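Long-range contacts in beta-d-glucoside glucohydrolase (Hypocrea jecorina, PDB 3ZZ1), which probably hydrolyses terminal, non-reducing beta-D-glucosyl residues to release beta-D-glucose, a cellobiase step in the breakdown of cellulose: residues Ala338-Leu343 with Val497-Trp502; Lys344-Ile349 with Gln406-Thr411; Ala431-Thr436 with Ser474-Val479; Ile487-Leu492 with Thr568-Phe573. All blocks are in the same frame, centred on the assembly; numbering follows the deposited sequence.

Contacts 1, 2 and 3 all reach one six-stranded sheet of the family 3 C-terminal domain, and their chemistry changes with their place in it. Contact 3 is its buried interior, where two neighbouring parallel strands exchange backbone hydrogen bonds amid apolar side chains. Contact 2, partly buried, lies at the outermost strand 409-413 and adds a lysine, a threonine hydroxyl and a bridging water to the same backbone pattern. Contact 1 is buried but purely apolar: a loop lies against strand 497-502, which is hydrogen-bonded through Val478 to contact 3. Contact 4 fastens helix 489-492 to a distant loop by a salt bridge; it packs on contacts 1 and 3, whereas about 17 Å separates its nearest atoms from contact 2.

Contact 1 of 4, residues Ala338-Leu343 with Val497-Trp502; sequences ANILPL and VKAVVW
The methyl of Ala499 is a small bump that fits the angle between two larger side chains, Ile340 and Leu341, that the loop lays against strand 497-502. Ile340 brings its CG2 branch to within 3.6 Å of Ala499 CB. With CG1 anti to the backbone N (chi1 -167°), the longer branch carries CD1 past the CB of Lys498, which the Ile340 side chain crosses at about a right angle. Leu341 CD1 settles over the notch between Ala499 and Val501, 4.0 Å from Ala499 CB and 3.8 Å from Val501 CG2. No hydrogen bond joins the two segments; the fit is one of aliphatic carbons. Lys498 contributes just the root of its chain, since the amine bends off to the carbonyl oxygen of Ser474. Around this patch Leu341 also rests on Leu333, Ile477 and Leu518, so a single leucine touches two further strands and helix 510-518. The contact is the packing of a strand-connecting loop over one face of the mixed, largely parallel alpha/beta sheet in the family 3 C-terminal domain.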
loop_
_atom_site.group_PDB
_atom_site.type_symbol
_atom_site.label_atom_id
_atom_site.label_comp_id
_atom_site.label_asym_id
_atom_site.label_seq_id
_atom_site.Cartn_x
_atom_site.Cartn_y
_atom_site.Cartn_z
ATOM N N ALA A 338 20.412 -18.986 17.617
ATOM C CA ALA A 338 21.249 -18.825 18.811
ATOM C C ALA A 338 20.893 -17.591 19.638
ATOM O O ALA A 338 21.650 -17.187 20.521
ATOM C CB ALA A 338 22.743 -18.824 18.439
ATOM N N ASN A 339 19.733 -17.004 19.343
ATOM C CA ASN A 339 19.288 -15.755 19.965
ATOM C C ASN A 339 20.383 -14.681 20.060
ATOM O O ASN A 339 20.587 -14.070 21.113
ATOM C CB ASN A 339 18.624 -16.032 21.318
ATOM C CG ASN A 339 17.265 -16.698 21.171
ATOM O OD1 ASN A 339 16.354 -16.144 20.550
ATOM N ND2 ASN A 339 17.122 -17.892 21.734
ATOM N N ILE A 340 21.080 -14.468 18.945
ATOM C CA ILE A 340 22.069 -13.396 18.815
ATOM C C ILE A 340 21.408 -12.020 18.996
ATOM O O ILE A 340 22.041 -11.072 19.469
ATOM C CB ILE A 340 22.822 -13.487 17.455
ATOM C CG1 ILE A 340 24.057 -12.578 17.441
ATOM C CG2 ILE A 340 21.883 -13.198 16.279
ATOM C CD1 ILE A 340 24.932 -12.735 16.204
ATOM N N LEU A 341 20.134 -11.932 18.613
ATOM C CA LEU A 341 19.317 -10.747 18.862
ATOM C C LEU A 341 18.343 -11.018 20.011
ATOM O O LEU A 341 17.810 -12.119 20.115
ATOM C CB LEU A 341 18.554 -10.327 17.597
ATOM C CG LEU A 341 19.349 -9.716 16.439
ATOM C CD1 LEU A 341 18.414 -9.352 15.305
ATOM C CD2 LEU A 341 20.132 -8.496 16.887
ATOM N N PRO A 342 18.112 -10.017 20.881
ATOM C CA PRO A 342 18.688 -8.677 20.812
ATOM C C PRO A 342 20.129 -8.643 21.294
ATOM O O PRO A 342 20.540 -9.493 22.091
ATOM C CB PRO A 342 17.805 -7.867 21.758
ATOM C CG PRO A 342 17.315 -8.853 22.757
ATOM C CD PRO A 342 17.233 -10.180 22.057
ATOM N N LEU A 343 20.880 -7.667 20.789
ATOM C CA LEU A 343 22.259 -7.445 21.186
ATOM C C LEU A 343 22.298 -6.980 22.628
ATOM O O LEU A 343 21.478 -6.165 23.048
ATOM C CB LEU A 343 22.919 -6.385 20.295
ATOM C CG LEU A 343 22.941 -6.582 18.777
ATOM C CD1 LEU A 343 23.473 -5.329 18.102
ATOM C CD2 LEU A 343 23.762 -7.802 18.381
ATOM N N VAL A 497 25.732 -16.623 9.137
ATOM C CA VAL A 497 24.573 -15.732 9.197
ATOM C C VAL A 497 23.605 -16.258 10.255
ATOM O O VAL A 497 22.922 -17.266 10.043
ATOM C CB VAL A 497 23.869 -15.603 7.818
ATOM C CG1 VAL A 497 22.558 -14.811 7.935
ATOM C CG2 VAL A 497 24.792 -14.944 6.812
ATOM N N LYS A 498 23.563 -15.572 11.395
ATOM C CA LYS A 498 22.764 -16.015 12.536
ATOM C C LYS A 498 21.430 -15.287 12.628
ATOM O O LYS A 498 20.458 -15.835 13.147
ATOM C CB LYS A 498 23.547 -15.843 13.843
ATOM C CG LYS A 498 24.833 -16.659 13.919
ATOM C CD LYS A 498 24.561 -18.144 14.160
ATOM C CE LYS A 498 25.848 -18.957 14.049
ATOM N NZ LYS A 498 27.015 -18.232 14.642
ATOM N N ALA A 499 21.387 -14.050 12.135
ATOM C CA ALA A 499 20.154 -13.264 12.143
ATOM C C ALA A 499 19.898 -12.569 10.817
ATOM O O ALA A 499 20.826 -12.058 10.184
ATOM C CB ALA A 499 20.168 -12.251 13.268
ATOM N N VAL A 500 18.631 -12.569 10.406
ATOM C CA VAL A 500 18.187 -11.827 9.228
ATOM C C VAL A 500 17.040 -10.887 9.616
ATOM O O VAL A 500 15.983 -11.325 10.078
ATOM C CB VAL A 500 17.765 -12.763 8.067
ATOM C CG1 VAL A 500 17.320 -11.951 6.857
ATOM C CG2 VAL A 500 18.906 -13.698 7.677
ATOM N N VAL A 501 17.280 -9.592 9.427
ATOM C CA VAL A 501 16.339 -8.542 9.775
ATOM C C VAL A 501 15.761 -7.949 8.491
ATOM O O VAL A 501 16.439 -7.195 7.785
ATOM C CB VAL A 501 17.026 -7.421 10.595
ATOM C CG1 VAL A 501 16.009 -6.388 11.048
ATOM C CG2 VAL A 501 17.758 -7.999 11.802
ATOM N N TRP A 502 14.521 -8.319 8.184
ATOM C CA TRP A 502 13.789 -7.728 7.072
ATOM C C TRP A 502 13.225 -6.390 7.548
ATOM O O TRP A 502 12.125 -6.317 8.104
ATOM C CB TRP A 502 12.665 -8.661 6.605
ATOM C CG TRP A 502 12.128 -8.342 5.233
ATOM C CD1 TRP A 502 10.975 -7.667 4.939
ATOM C CD2 TRP A 502 12.722 -8.692 3.973
ATOM N NE1 TRP A 502 10.814 -7.572 3.571
ATOM C CE2 TRP A 502 11.872 -8.192 2.956
ATOM C CE3 TRP A 502 13.887 -9.378 3.603
ATOM C CZ2 TRP A 502 12.156 -8.354 1.593
ATOM C CZ3 TRP A 502 14.167 -9.547 2.246
ATOM C CH2 TRP A 502 13.304 -9.030 1.259
#

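Contact 2 of 4, residues Lys344-Ile349 with Gln406-Thr411; sequences KKPASI and QGTQVT
The carbonyl oxygen of Pro346 receives the hydroxyl of Thr408 at 2.6 Å, the shortest polar bond between the two segments. The donor lies nearly along the C=O axis, at a C=O...OG1 angle of 164°. Thr408 has OG1 anti to its own carbonyl carbon (chi1 -56°), which turns CG2 the other way, against Ile349, where it lies 3.7 Å from CG1. One threonine thus spends its hydroxyl on the incoming loop and its methyl on Ile349 at the start of strand 348-352. The next acceptor, Ala347 O, is shared: Gln409 N donates to it at 2.9 Å, from a position tilted out of the carbonyl plane, and a water donates to it as well. The same water donates to Gly407 O and so spans the two segments where they begin to converge. From here the segments become parallel neighbours, Ser348 paired with Gln409 and Ile349 with Val410. Ile349 N donates to Gln409 O and Ile349 O accepts Thr411 N, each at 2.8 Å; strand 409-413, paired here with 348-352, is an outermost strand of the six-stranded sheet. Gly407, two residues before Gln409, has a positive phi and is the C-prime residue of the Schellman motif that ends helix 395-404. Further out, Lys345 stretches past Gln406 in the opposite direction, bends at its last torsion and places NZ 2.9 Å from Gln406 O. Val410 packs on Tyr396, Asn400 and Ala403 of helix 395-404, while Asp429 accepts Ser348 N through its carboxylate.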
loop_
_atom_site.group_PDB
_atom_site.type_symbol
_atom_site.label_atom_id
_atom_site.label_comp_id
_atom_site.label_asym_id
_atom_site.label_seq_id
_atom_site.Cartn_x
_atom_site.Cartn_y
_atom_site.Cartn_z
ATOM N N LYS A 344 23.255 -7.505 23.380
ATOM C CA LYS A 344 23.414 -7.130 24.773
ATOM C C LYS A 344 24.577 -6.151 24.887
ATOM O O LYS A 344 24.440 -4.971 24.559
ATOM C CB LYS A 344 23.640 -8.369 25.647
ATOM C CG LYS A 344 22.682 -9.525 25.384
ATOM C CD LYS A 344 21.435 -9.446 26.242
ATOM C CE LYS A 344 20.627 -10.732 26.116
ATOM N NZ LYS A 344 19.758 -10.995 27.300
ATOM N N LYS A 345 25.732 -6.645 25.317
ATOM C CA LYS A 345 26.869 -5.781 25.582
ATOM C C LYS A 345 28.125 -6.342 24.905
ATOM O O LYS A 345 29.068 -6.751 25.584
ATOM C CB LYS A 345 27.060 -5.657 27.097
ATOM C CG LYS A 345 27.594 -4.323 27.563
ATOM C CD LYS A 345 27.601 -4.256 29.088
ATOM C CE LYS A 345 28.510 -3.144 29.586
ATOM N NZ LYS A 345 28.017 -1.797 29.172
ATOM N N PRO A 346 28.140 -6.375 23.558
ATOM C CA PRO A 346 29.335 -6.895 22.894
ATOM C C PRO A 346 30.481 -5.881 22.969
ATOM O O PRO A 346 30.228 -4.675 23.051
ATOM C CB PRO A 346 28.869 -7.091 21.451
ATOM C CG PRO A 346 27.797 -6.070 21.260
ATOM C CD PRO A 346 27.128 -5.900 22.590
ATOM N N ALA A 347 31.722 -6.363 22.968
ATOM C CA ALA A 347 32.887 -5.472 23.032
ATOM C C ALA A 347 33.079 -4.704 21.724
ATOM O O ALA A 347 33.520 -3.548 21.733
ATOM C CB ALA A 347 34.154 -6.253 23.395
ATOM N N SER A 348 32.729 -5.343 20.606
ATOM C CA SER A 348 32.907 -4.742 19.289
ATOM C C SER A 348 31.809 -5.108 18.285
ATOM O O SER A 348 31.274 -6.221 18.296
ATOM C CB SER A 348 34.286 -5.099 18.720
ATOM O OG SER A 348 34.424 -6.500 18.578
ATOM N N ILE A 349 31.488 -4.149 17.422
ATOM C CA ILE A 349 30.515 -4.335 16.347
ATOM C C ILE A 349 31.130 -3.861 15.034
ATOM O O ILE A 349 31.705 -2.773 14.976
ATOM C CB ILE A 349 29.201 -3.542 16.618
ATOM C CG1 ILE A 349 28.397 -4.195 17.748
ATOM C CG2 ILE A 349 28.342 -3.447 15.348
ATOM C CD1 ILE A 349 27.185 -3.391 18.218
ATOM N N GLN A 406 27.505 2.275 25.580
ATOM C CA GLN A 406 27.717 1.112 26.451
ATOM C C GLN A 406 29.160 0.588 26.418
ATOM O O GLN A 406 29.462 -0.468 26.992
ATOM C CB GLN A 406 26.716 -0.006 26.129
ATOM C CG GLN A 406 26.841 -0.584 24.722
ATOM C CD GLN A 406 25.847 -1.703 24.434
ATOM O OE1 GLN A 406 24.848 -1.871 25.141
ATOM N NE2 GLN A 406 26.118 -2.473 23.378
ATOM N N GLY A 407 30.044 1.331 25.754
ATOM C CA GLY A 407 31.455 0.964 25.662
ATOM C C GLY A 407 31.814 0.067 24.489
ATOM O O GLY A 407 32.954 -0.386 24.381
ATOM N N THR A 408 30.848 -0.186 23.608
ATOM C CA THR A 408 31.074 -1.023 22.427
ATOM C C THR A 408 31.807 -0.247 21.328
ATOM O O THR A 408 31.377 0.832 20.919
ATOM C CB THR A 408 29.749 -1.620 21.876
ATOM O OG1 THR A 408 29.081 -2.359 22.906
ATOM C CG2 THR A 408 30.011 -2.554 20.695
ATOM N N GLN A 409 32.920 -0.813 20.869
ATOM C CA GLN A 409 33.709 -0.271 19.766
ATOM C C GLN A 409 33.049 -0.610 18.420
ATOM O O GLN A 409 32.670 -1.758 18.179
ATOM C CB GLN A 409 35.127 -0.843 19.848
ATOM C CG GLN A 409 35.967 -0.722 18.584
ATOM C CD GLN A 409 37.216 -1.584 18.642
ATOM O OE1 GLN A 409 38.186 -1.242 19.323
ATOM N NE2 GLN A 409 37.196 -2.712 17.929
ATOM N N VAL A 410 32.903 0.391 17.554
ATOM C CA VAL A 410 32.259 0.198 16.251
ATOM C C VAL A 410 33.257 0.395 15.120
ATOM O O VAL A 410 33.935 1.420 15.057
ATOM C CB VAL A 410 31.048 1.148 16.042
ATOM C CG1 VAL A 410 30.319 0.831 14.737
ATOM C CG2 VAL A 410 30.083 1.052 17.210
ATOM N N THR A 411 33.351 -0.600 14.237
ATOM C CA THR A 411 34.175 -0.477 13.038
ATOM C C THR A 411 33.296 -0.428 11.788
ATOM O O THR A 411 32.469 -1.315 11.554
ATOM C CB THR A 411 35.221 -1.608 12.934
ATOM O OG1 THR A 411 35.999 -1.653 14.138
ATOM C CG2 THR A 411 36.153 -1.367 11.757
HETATM O O HOH W 1 34.992 -1.864 23.295
#

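Contact 3 of 4, residues Ala431-Thr436 with Ser474-Val479; sequences AIVFIT and SNVIVV
Five backbone hydrogen bonds join Ala431, Val433 and Ile435 to the segment 474-479, passing from one strand to the other and back in the manner of a parallel pair. Ala431 uses both its polar atoms here: its N donates to Asn475 O, and its O accepts Ile477 N at 2.7 Å in a nearly straight bond (176°). Val433 does likewise, donating to Ile477 O at 2.8 Å and accepting Val479 N. Ile435 N closes the series on Val479 O at 3.0 Å. The intervening residues serve the other neighbour: Ile432 bonds to Ala350 and Val352, and Phe434 to Val352, so the strand's polar backbone is shared between two partners. Between the strands the side chains make only apolar contacts. Val479 lies beside Phe434, its CG1 3.6 Å from CE2 and its CB off-centre over the ring as a CH-pi contact; with CG1 anti to the backbone N (chi1 177°), the CG2 methyl is turned to Ile432 CG2, 3.7 Å away. Val433 CG2 meets Val476 CG1 on the other face. These strands are the two arms of a beta-alpha-beta unit whose connecting helix, 462-472, covers that second face through Val469 on Ala431, Val433 and Val476; strands 348-352 and 497-502 flank the pair.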
loop_
_atom_site.group_PDB
_atom_site.type_symbol
_atom_site.label_atom_id
_atom_site.label_comp_id
_atom_site.label_asym_id
_atom_site.label_seq_id
_atom_site.Cartn_x
_atom_site.Cartn_y
_atom_site.Cartn_z
ATOM N N ALA A 431 28.917 -8.878 13.412
ATOM C CA ALA A 431 29.026 -8.076 12.207
ATOM C C ALA A 431 27.637 -7.879 11.621
ATOM O O ALA A 431 26.920 -8.851 11.376
ATOM C CB ALA A 431 29.944 -8.753 11.200
ATOM N N ILE A 432 27.266 -6.617 11.412
ATOM C CA ILE A 432 25.955 -6.272 10.868
ATOM C C ILE A 432 26.122 -5.789 9.428
ATOM O O ILE A 432 26.723 -4.738 9.193
ATOM C CB ILE A 432 25.227 -5.195 11.727
ATOM C CG1 ILE A 432 25.307 -5.537 13.223
ATOM C CG2 ILE A 432 23.778 -5.060 11.284
ATOM C CD1 ILE A 432 24.829 -4.422 14.171
ATOM N N VAL A 433 25.592 -6.562 8.478
ATOM C CA VAL A 433 25.736 -6.268 7.046
ATOM C C VAL A 433 24.439 -5.701 6.469
ATOM O O VAL A 433 23.350 -6.237 6.708
ATOM C CB VAL A 433 26.172 -7.517 6.233
ATOM C CG1 VAL A 433 26.566 -7.133 4.806
ATOM C CG2 VAL A 433 27.331 -8.212 6.903
ATOM N N PHE A 434 24.571 -4.621 5.704
ATOM C CA PHE A 434 23.425 -3.894 5.163
ATOM C C PHE A 434 23.305 -4.048 3.659
ATOM O O PHE A 434 24.193 -3.641 2.902
ATOM C CB PHE A 434 23.495 -2.416 5.548
ATOM C CG PHE A 434 23.221 -2.162 6.999
ATOM C CD1 PHE A 434 24.221 -2.319 7.951
ATOM C CD2 PHE A 434 21.952 -1.792 7.422
ATOM C CE1 PHE A 434 23.965 -2.098 9.297
ATOM C CE2 PHE A 434 21.695 -1.568 8.764
ATOM C CZ PHE A 434 22.705 -1.724 9.703
ATOM N N ILE A 435 22.200 -4.656 3.239
ATOM C CA ILE A 435 21.926 -4.890 1.826
ATOM C C ILE A 435 20.555 -4.332 1.448
ATOM O O ILE A 435 19.708 -4.106 2.317
ATOM C CB ILE A 435 22.052 -6.396 1.439
ATOM C CG1 ILE A 435 20.959 -7.236 2.110
ATOM C CG2 ILE A 435 23.460 -6.930 1.758
ATOM C CD1 ILE A 435 20.919 -8.688 1.660
ATOM N N THR A 436 20.353 -4.089 0.153
ATOM C CA THR A 436 19.116 -3.487 -0.343
ATOM C C THR A 436 18.662 -4.071 -1.679
ATOM O O THR A 436 19.431 -4.728 -2.387
ATOM C CB THR A 436 19.256 -1.959 -0.566
ATOM O OG1 THR A 436 20.294 -1.705 -1.521
ATOM C CG2 THR A 436 19.537 -1.202 0.736
ATOM N N SER A 474 32.022 -15.266 12.468
ATOM C CA SER A 474 31.075 -16.336 12.801
ATOM C C SER A 474 29.659 -15.854 13.118
ATOM O O SER A 474 28.712 -16.637 13.063
ATOM C CB SER A 474 31.591 -17.157 13.986
ATOM O OG SER A 474 32.460 -18.186 13.559
ATOM N N ASN A 475 29.524 -14.573 13.455
ATOM C CA ASN A 475 28.269 -14.037 13.977
ATOM C C ASN A 475 27.745 -12.865 13.161
ATOM O O ASN A 475 27.868 -11.702 13.563
ATOM C CB ASN A 475 28.438 -13.635 15.444
ATOM C CG ASN A 475 28.588 -14.830 16.356
ATOM O OD1 ASN A 475 27.668 -15.638 16.500
ATOM N ND2 ASN A 475 29.754 -14.954 16.981
ATOM N N VAL A 476 27.151 -13.189 12.017
ATOM C CA VAL A 476 26.709 -12.182 11.061
ATOM C C VAL A 476 25.213 -11.913 11.194
ATOM O O VAL A 476 24.402 -12.844 11.268
ATOM C CB VAL A 476 27.043 -12.598 9.608
ATOM C CG1 VAL A 476 26.660 -11.494 8.624
ATOM C CG2 VAL A 476 28.524 -12.938 9.479
ATOM N N ILE A 477 24.869 -10.630 11.246
ATOM C CA ILE A 477 23.484 -10.187 11.220
ATOM C C ILE A 477 23.264 -9.450 9.909
ATOM O O ILE A 477 23.964 -8.490 9.604
ATOM C CB ILE A 477 23.149 -9.278 12.429
ATOM C CG1 ILE A 477 23.304 -10.063 13.737
ATOM C CG2 ILE A 477 21.718 -8.691 12.306
ATOM C CD1 ILE A 477 23.362 -9.192 14.974
ATOM N N VAL A 478 22.303 -9.924 9.127
ATOM C CA VAL A 478 21.989 -9.324 7.834
ATOM C C VAL A 478 20.751 -8.446 7.964
ATOM O O VAL A 478 19.670 -8.926 8.325
ATOM C CB VAL A 478 21.752 -10.397 6.748
ATOM C CG1 VAL A 478 21.345 -9.742 5.431
ATOM C CG2 VAL A 478 22.999 -11.256 6.552
ATOM N N VAL A 479 20.922 -7.159 7.676
ATOM C CA VAL A 479 19.813 -6.218 7.671
ATOM C C VAL A 479 19.496 -5.858 6.229
ATOM O O VAL A 479 20.369 -5.416 5.482
ATOM C CB VAL A 479 20.119 -4.951 8.507
ATOM C CG1 VAL A 479 18.968 -3.952 8.417
ATOM C CG2 VAL A 479 20.385 -5.326 9.964
#

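Contact 4 of 4, residues Ile487-Leu492 with Thr568-Phe573; sequences ILEQIL and TPRYEF
Glu489 and Arg570 meet side-on, NE donating to OE2 at 2.7 Å and NH2 to OE1 at 2.9 Å. Both carboxylate oxygens use their syn lone pairs, and the two flat groups are only 14° apart, so each bond runs close to straight (168° from NE). Two bonds to two separate oxygens fix the rotation of the guanidinium against the carboxylate and probably help to keep both groups charged. Arg570 reaches this position by bending at chi2 and chi3, and the bend presents its aliphatic part to Leu492, whose CD1 lies 3.5 Å from Arg570 CD. Leu492 also reaches tip to tip toward Tyr571, CD2 standing 3.3 Å from the phenolic OH. Leu488 approaches the same ring from its edge, CD1 3.9 Å from CE2, while Arg570 CG lies over one ring face, offset toward the rim. The three contributors from 487-492 belong to a single short helical turn: Leu488 is its N-cap residue, and Leu492 N bonds back to Leu488 O. On the partner side, Arg570 and Tyr571 both face Ile532 in a classic beta bulge within the loop that precedes strand 582-591. In the next shell, Leu334 and Lys335 touch Tyr571, with Leu334 also meeting Leu488 and Lys335 meeting Leu492; Tyr575 brings a second ring to Tyr571. Leu488 also rests on Trp502 and Leu492 on Val500, both of strand 497-502.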
loop_
_atom_site.group_PDB
_atom_site.type_symbol
_atom_site.label_atom_id
_atom_site.label_comp_id
_atom_site.label_asym_id
_atom_site.label_seq_id
_atom_site.Cartn_x
_atom_site.Cartn_y
_atom_site.Cartn_z
ATOM N N ILE A 487 15.369 -13.218 -2.922
ATOM C CA ILE A 487 15.725 -14.609 -2.646
ATOM C C ILE A 487 16.924 -14.615 -1.687
ATOM O O ILE A 487 17.989 -14.069 -1.996
ATOM C CB ILE A 487 16.030 -15.405 -3.946
ATOM C CG1 ILE A 487 14.857 -15.312 -4.938
ATOM C CG2 ILE A 487 16.386 -16.855 -3.627
ATOM C CD1 ILE A 487 13.608 -16.097 -4.550
ATOM N N LEU A 488 16.729 -15.208 -0.514
ATOM C CA LEU A 488 17.721 -15.121 0.557
ATOM C C LEU A 488 18.524 -16.410 0.737
ATOM O O LEU A 488 19.311 -16.538 1.680
ATOM C CB LEU A 488 17.043 -14.721 1.872
ATOM C CG LEU A 488 16.336 -13.363 1.921
ATOM C CD1 LEU A 488 15.378 -13.318 3.096
ATOM C CD2 LEU A 488 17.328 -12.195 1.968
ATOM N N GLU A 489 18.336 -17.348 -0.188
ATOM C CA GLU A 489 18.907 -18.698 -0.086
ATOM C C GLU A 489 20.432 -18.762 -0.066
ATOM O O GLU A 489 20.997 -19.626 0.606
ATOM C CB GLU A 489 18.353 -19.598 -1.188
ATOM C CG GLU A 489 16.858 -19.786 -1.102
ATOM C CD GLU A 489 16.420 -20.364 0.226
ATOM O OE1 GLU A 489 16.923 -21.449 0.600
ATOM O OE2 GLU A 489 15.568 -19.737 0.893
ATOM N N GLN A 490 21.086 -17.863 -0.800
ATOM C CA GLN A 490 22.547 -17.746 -0.766
ATOM C C GLN A 490 23.041 -17.272 0.595
ATOM O O GLN A 490 24.057 -17.751 1.109
ATOM C CB GLN A 490 23.038 -16.766 -1.829
ATOM C CG GLN A 490 23.286 -17.386 -3.179
ATOM C CD GLN A 490 24.621 -16.981 -3.749
ATOM O OE1 GLN A 490 25.263 -16.059 -3.253
ATOM N NE2 GLN A 490 25.055 -17.675 -4.783
ATOM N N ILE A 491 22.317 -16.316 1.165
ATOM C CA ILE A 491 22.653 -15.759 2.465
ATOM C C ILE A 491 22.366 -16.774 3.575
ATOM O O ILE A 491 23.159 -16.921 4.513
ATOM C CB ILE A 491 21.916 -14.416 2.681
ATOM C CG1 ILE A 491 22.560 -13.330 1.811
ATOM C CG2 ILE A 491 21.906 -14.008 4.150
ATOM C CD1 ILE A 491 21.713 -12.096 1.623
ATOM N N LEU A 492 21.254 -17.493 3.442
ATOM C CA LEU A 492 20.822 -18.448 4.465
ATOM C C LEU A 492 21.666 -19.718 4.513
ATOM O O LEU A 492 21.715 -20.393 5.542
ATOM C CB LEU A 492 19.344 -18.806 4.291
ATOM C CG LEU A 492 18.372 -17.663 4.574
ATOM C CD1 LEU A 492 17.009 -17.991 4.003
ATOM C CD2 LEU A 492 18.294 -17.363 6.063
ATOM N N THR A 568 6.633 -25.025 -0.757
ATOM C CA THR A 568 7.098 -24.476 0.511
ATOM C C THR A 568 7.929 -23.215 0.256
ATOM O O THR A 568 8.991 -23.277 -0.374
ATOM C CB THR A 568 7.909 -25.514 1.326
ATOM O OG1 THR A 568 7.144 -26.718 1.457
ATOM C CG2 THR A 568 8.231 -24.973 2.719
ATOM N N PRO A 569 7.438 -22.056 0.732
ATOM C CA PRO A 569 8.264 -20.861 0.619
ATOM C C PRO A 569 9.358 -20.888 1.677
ATOM O O PRO A 569 9.304 -21.707 2.601
ATOM C CB PRO A 569 7.282 -19.716 0.882
ATOM C CG PRO A 569 6.092 -20.323 1.536
ATOM C CD PRO A 569 6.178 -21.811 1.456
ATOM N N ARG A 570 10.355 -20.026 1.532
ATOM C CA ARG A 570 11.326 -19.839 2.601
ATOM C C ARG A 570 10.609 -19.189 3.780
ATOM O O ARG A 570 10.609 -19.727 4.889
ATOM C CB ARG A 570 12.518 -18.995 2.131
ATOM C CG ARG A 570 13.538 -18.628 3.226
ATOM C CD ARG A 570 14.020 -19.828 4.063
ATOM N NE ARG A 570 14.799 -20.784 3.279
ATOM C CZ ARG A 570 15.023 -22.050 3.633
ATOM N NH1 ARG A 570 14.531 -22.534 4.767
ATOM N NH2 ARG A 570 15.743 -22.839 2.845
ATOM N N TYR A 571 9.990 -18.039 3.517
ATOM C CA TYR A 571 9.202 -17.329 4.515
ATOM C C TYR A 571 7.832 -16.988 3.937
ATOM O O TYR A 571 7.724 -16.235 2.959
ATOM C CB TYR A 571 9.929 -16.066 4.976
ATOM C CG TYR A 571 11.327 -16.310 5.510
ATOM C CD1 TYR A 571 11.542 -17.175 6.583
ATOM C CD2 TYR A 571 12.424 -15.671 4.953
ATOM C CE1 TYR A 571 12.814 -17.403 7.080
ATOM C CE2 TYR A 571 13.702 -15.887 5.448
ATOM C CZ TYR A 571 13.886 -16.759 6.509
ATOM O OH TYR A 571 15.146 -16.984 7.006
ATOM N N GLU A 572 6.794 -17.559 4.542
ATOM C CA GLU A 572 5.424 -17.427 4.046
ATOM C C GLU A 572 4.777 -16.080 4.384
ATOM O O GLU A 572 5.244 -15.354 5.271
ATOM C CB GLU A 572 4.553 -18.580 4.565
ATOM C CG GLU A 572 4.271 -18.558 6.073
ATOM C CD GLU A 572 5.386 -19.173 6.923
ATOM O OE1 GLU A 572 6.478 -19.483 6.386
ATOM O OE2 GLU A 572 5.162 -19.343 8.141
ATOM N N PHE A 573 3.708 -15.756 3.659
ATOM C CA PHE A 573 2.864 -14.594 3.953
ATOM C C PHE A 573 2.409 -14.669 5.404
ATOM O O PHE A 573 1.946 -15.717 5.857
ATOM C CB PHE A 573 1.647 -14.578 3.013
ATOM C CG PHE A 573 0.680 -13.443 3.262
ATOM C CD1 PHE A 573 -0.385 -13.598 4.143
ATOM C CD2 PHE A 573 0.818 -12.232 2.590
ATOM C CE1 PHE A 573 -1.287 -12.558 4.367
ATOM C CE2 PHE A 573 -0.074 -11.186 2.809
ATOM C CZ PHE A 573 -1.123 -11.345 3.697
#